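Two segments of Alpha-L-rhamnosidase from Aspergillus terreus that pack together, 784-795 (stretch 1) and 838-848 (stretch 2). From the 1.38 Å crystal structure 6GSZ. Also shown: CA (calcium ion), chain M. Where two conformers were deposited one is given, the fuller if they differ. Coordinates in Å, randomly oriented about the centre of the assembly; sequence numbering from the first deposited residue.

Stretch 1 (784-795) GWRRINIEVVPG
Stretch 2 (838-848) PNTRATVVLPG

The parallel ladder between these stretches gives way, at its C-terminal end, to two water bridges. Water 4 donates to Ile790 O (2.9 Å) and Val845 O (2.9 Å) and accepts from Val792 N (3.0 Å). Water 5 donates to Val792 O (2.7 Å) and Val845 O (2.8 Å). Val792 N and Val845 O are 4.3 Å apart, too far for a direct bond, and water 4 fills the gap.

Before this point the strands run parallel, with axes 4.6 Å apart at closest and 18° between their directions. Phi/psi values are extended, from -125/132 at Arg787 to -124/94 at Ile790, and from -138/156 at Arg841 to -109/107 at Val845. Arg787 pairs with Arg841, Ile788 with Ala842, Asn789 with Thr843 and Ile790 with Val844, at CA-CA distances of 5.1, 4.4, 5.0 and 4.7 Å.

Five backbone hydrogen bonds hold the register: Arg841 N to Arg786 O (3.2 Å), Ile788 N to Arg841 O (2.9 Å), Thr843 N to Ile788 O (2.9 Å), Ile790 N to Thr843 O (2.8 Å) and Val845 N to Ile790 O (2.9 Å). Ala842 CA also lies 3.0 Å from Ile788 O, a CA-H...O contact.

Ile788, Ile790, Ala842 and Val844 share the buried, apolar face. Both isoleucines are m,t; Val844 is t. Ala842 CB lies 4.0 Å from Ile788 CB and 3.9 Å from Ile790 CD1, so the small methyl meets both isoleucines.

Arg787, Arg841, Asn789 and Thr843 occupy the other face, which is partly exposed and suits polar groups. Arg787 (m, m, t) curls back, and its NH1 donates to Arg786 O (2.9 Å). Arg841 (m, t, p) lays its aliphatic chain over one face of that guanidinium, with CD 3.8 Å from Arg787 NH2. Water 2 accepts from Arg787 NH1 (2.7 Å) and donates weakly to Asn839 O (3.1 Å). Water 1 links Arg786 NH1 (3.1 Å) to the same Asn839 O (2.7 Å).

Asn789 (chi1 t), one of two deposited conformers, donates from ND2 to Glu791 OE1 (2.9 Å). Glu791 is t,t with chi3 near -5°. Its OE1 and OE2 each bind calcium at 2.4 Å, and waters 6 to 10 also bind the ion. Glu791 CG packs 3.8 Å from Val845 CB.

Beyond the ladder, Pro794 CD meets Pro847 CB at 3.8 Å. Both rings are C-gamma endo. The contact buries 689 Å², both sides summed.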

# COMPACT_ATOMS: atom_id res chain seq x y z
N GLY A 784 -8.50 10.17 -13.10
CA GLY A 784 -7.99 11.22 -12.27
C GLY A 784 -9.01 12.12 -11.58
O GLY A 784 -8.61 13.08 -10.91
N TRP A 785 -10.32 11.88 -11.81
CA TRP A 785 -11.41 12.50 -11.06
C TRP A 785 -11.66 13.98 -11.42
O TRP A 785 -12.39 14.63 -10.68
CB TRP A 785 -11.23 12.35 -9.56
CG TRP A 785 -11.32 10.95 -9.02
CD1 TRP A 785 -10.33 10.02 -8.93
CD2 TRP A 785 -12.45 10.37 -8.36
NE1 TRP A 785 -10.79 8.89 -8.33
CE2 TRP A 785 -12.09 9.07 -7.94
CE3 TRP A 785 -13.73 10.83 -8.04
CZ2 TRP A 785 -12.94 8.23 -7.26
CZ3 TRP A 785 -14.59 10.00 -7.37
CH2 TRP A 785 -14.19 8.73 -6.96
N ARG A 786 -11.19 14.46 -12.57
CA ARG A 786 -11.56 15.83 -12.95
C ARG A 786 -13.03 15.89 -13.38
O ARG A 786 -13.65 16.99 -13.38
CB ARG A 786 -10.68 16.30 -14.11
CG ARG A 786 -10.73 17.79 -14.41
CD ARG A 786 -9.97 18.09 -15.71
NE ARG A 786 -10.65 17.49 -16.87
CZ ARG A 786 -11.51 18.10 -17.68
NH1 ARG A 786 -11.75 19.40 -17.53
NH2 ARG A 786 -12.15 17.35 -18.57
N ARG A 787 -13.58 14.73 -13.75
CA ARG A 787 -15.01 14.58 -13.96
C ARG A 787 -15.46 13.43 -13.07
O ARG A 787 -14.70 12.44 -12.92
CB ARG A 787 -15.35 14.23 -15.42
CG ARG A 787 -14.97 15.30 -16.42
CD ARG A 787 -15.98 16.42 -16.21
NE ARG A 787 -15.81 17.57 -17.11
CZ ARG A 787 -15.12 18.65 -16.80
NH1 ARG A 787 -14.46 18.69 -15.65
NH2 ARG A 787 -15.08 19.67 -17.65
N ILE A 788 -16.53 13.63 -12.32
CA ILE A 788 -16.98 12.76 -11.28
C ILE A 788 -18.39 12.26 -11.59
O ILE A 788 -19.25 13.07 -11.98
CB ILE A 788 -16.94 13.49 -9.92
CG1 ILE A 788 -15.56 14.12 -9.72
CG2 ILE A 788 -17.34 12.56 -8.78
CD1 ILE A 788 -15.41 14.93 -8.46
N ASN A 789 -18.67 10.97 -11.37
CA ASN A 789 -20.07 10.46 -11.43
C ASN A 789 -20.54 10.35 -9.97
O ASN A 789 -19.78 9.87 -9.11
CB ASN A 789 -20.15 9.18 -12.28
CG ASN A 789 -21.55 8.75 -12.70
OD1 ASN A 789 -22.19 9.41 -13.54
ND2 ASN A 789 -22.02 7.61 -12.18
N ILE A 790 -21.75 10.84 -9.72
CA ILE A 790 -22.37 10.81 -8.42
C ILE A 790 -23.71 10.11 -8.56
O ILE A 790 -24.71 10.74 -8.98
CB ILE A 790 -22.50 12.21 -7.78
CG1 ILE A 790 -21.13 12.89 -7.76
CG2 ILE A 790 -23.09 12.06 -6.39
CD1 ILE A 790 -21.09 14.23 -7.08
N GLU A 791 -23.71 8.80 -8.30
CA GLU A 791 -24.84 7.92 -8.63
C GLU A 791 -25.08 7.01 -7.42
O GLU A 791 -24.72 5.85 -7.43
CB GLU A 791 -24.55 7.17 -9.95
CG GLU A 791 -25.67 6.27 -10.48
CD GLU A 791 -25.42 5.64 -11.85
OE1 GLU A 791 -24.41 5.95 -12.49
OE2 GLU A 791 -26.19 4.80 -12.31
N VAL A 792 -25.68 7.60 -6.37
CA VAL A 792 -26.06 6.89 -5.20
C VAL A 792 -27.21 5.93 -5.50
O VAL A 792 -28.23 6.36 -6.06
CB VAL A 792 -26.47 7.83 -4.05
CG1 VAL A 792 -27.11 7.04 -2.91
CG2 VAL A 792 -25.30 8.69 -3.61
N VAL A 793 -27.09 4.67 -5.10
CA VAL A 793 -28.17 3.69 -5.22
C VAL A 793 -28.56 3.23 -3.82
O VAL A 793 -27.91 2.34 -3.26
CB VAL A 793 -27.79 2.51 -6.13
CG1 VAL A 793 -28.98 1.57 -6.34
CG2 VAL A 793 -27.26 2.98 -7.48
N PRO A 794 -29.58 3.84 -3.19
CA PRO A 794 -29.98 3.44 -1.85
C PRO A 794 -30.61 2.04 -1.89
O PRO A 794 -31.11 1.61 -2.92
CB PRO A 794 -31.01 4.49 -1.39
CG PRO A 794 -31.31 5.34 -2.58
CD PRO A 794 -30.42 4.91 -3.74
N GLY A 795 -30.56 1.37 -0.74
CA GLY A 795 -31.10 0.06 -0.60
C GLY A 795 -30.66 -0.52 0.72
O GLY A 795 -30.12 0.17 1.57
N PRO A 838 -13.42 22.47 -6.56
CA PRO A 838 -13.00 23.44 -7.56
C PRO A 838 -12.29 22.73 -8.72
O PRO A 838 -11.47 21.84 -8.52
CB PRO A 838 -12.10 24.42 -6.79
CG PRO A 838 -12.58 24.30 -5.36
CD PRO A 838 -12.97 22.86 -5.20
N ASN A 839 -12.52 23.23 -9.93
CA ASN A 839 -11.85 22.80 -11.16
C ASN A 839 -12.36 21.45 -11.68
O ASN A 839 -11.74 20.89 -12.60
CB ASN A 839 -10.32 22.80 -11.02
CG ASN A 839 -9.64 23.25 -12.30
OD1 ASN A 839 -10.27 23.95 -13.13
ND2 ASN A 839 -8.38 22.91 -12.49
N THR A 840 -13.44 20.92 -11.08
CA THR A 840 -14.05 19.67 -11.55
C THR A 840 -15.52 19.91 -11.91
O THR A 840 -16.11 20.93 -11.52
CB THR A 840 -13.92 18.54 -10.52
OG1 THR A 840 -14.82 18.75 -9.41
CG2 THR A 840 -12.50 18.39 -10.03
N ARG A 841 -16.10 18.89 -12.54
CA ARG A 841 -17.53 18.85 -12.81
C ARG A 841 -18.03 17.44 -12.51
O ARG A 841 -17.22 16.48 -12.48
CB ARG A 841 -17.91 19.25 -14.24
CG ARG A 841 -17.54 20.68 -14.60
CD ARG A 841 -18.09 21.14 -15.92
NE ARG A 841 -19.56 21.11 -15.98
CZ ARG A 841 -20.37 22.05 -15.46
NH1 ARG A 841 -19.87 23.13 -14.86
NH2 ARG A 841 -21.68 21.95 -15.60
N ALA A 842 -19.32 17.31 -12.22
CA ALA A 842 -19.89 16.03 -11.92
C ALA A 842 -21.20 15.83 -12.70
O ALA A 842 -21.86 16.79 -13.12
CB ALA A 842 -20.13 15.91 -10.44
N THR A 843 -21.56 14.57 -12.86
CA THR A 843 -22.88 14.17 -13.30
C THR A 843 -23.57 13.50 -12.11
O THR A 843 -23.08 12.47 -11.62
CB THR A 843 -22.84 13.22 -14.50
OG1 THR A 843 -22.19 13.90 -15.56
CG2 THR A 843 -24.23 12.82 -14.98
N VAL A 844 -24.64 14.13 -11.63
CA VAL A 844 -25.42 13.60 -10.56
C VAL A 844 -26.58 12.83 -11.18
O VAL A 844 -27.36 13.39 -11.96
CB VAL A 844 -25.91 14.72 -9.63
CG1 VAL A 844 -26.78 14.17 -8.51
CG2 VAL A 844 -24.76 15.56 -9.10
N VAL A 845 -26.69 11.54 -10.87
CA VAL A 845 -27.77 10.69 -11.34
C VAL A 845 -28.66 10.38 -10.13
O VAL A 845 -28.24 9.63 -9.23
CB VAL A 845 -27.21 9.39 -11.96
CG1 VAL A 845 -28.33 8.49 -12.47
CG2 VAL A 845 -26.19 9.69 -13.05
N LEU A 846 -29.84 10.99 -10.08
CA LEU A 846 -30.69 10.81 -8.92
C LEU A 846 -31.38 9.46 -9.02
O LEU A 846 -31.61 8.97 -10.13
CB LEU A 846 -31.66 11.99 -8.79
CG LEU A 846 -30.94 13.33 -8.58
CD1 LEU A 846 -31.91 14.47 -8.73
CD2 LEU A 846 -30.30 13.40 -7.21
N PRO A 847 -31.66 8.82 -7.87
CA PRO A 847 -32.18 7.47 -7.84
C PRO A 847 -33.60 7.32 -8.37
O PRO A 847 -34.36 8.30 -8.39
CB PRO A 847 -32.11 7.02 -6.37
CG PRO A 847 -31.89 8.27 -5.58
CD PRO A 847 -31.36 9.33 -6.53
N GLY A 848 -33.90 6.08 -8.77
CA GLY A 848 -35.23 5.68 -9.17
C GLY A 848 -35.38 5.60 -10.68
O GLY A 848 -34.47 5.99 -11.44
CA CA M . -24.62 4.16 -14.05
O HOH W 1 -10.87 21.18 -15.17
O HOH W 2 -13.76 21.24 -14.94
O HOH W 3 -18.87 13.74 -15.16
O HOH W 4 -26.71 10.37 -6.86
O HOH W 5 -28.70 6.96 -8.67
O HOH W 6 -21.99 4.18 -13.48
O HOH W 7 -22.95 6.05 -14.78
O HOH W 8 -25.51 6.31 -15.33
O HOH W 9 -26.86 3.96 -14.70
O HOH W 10 -25.57 2.05 -14.50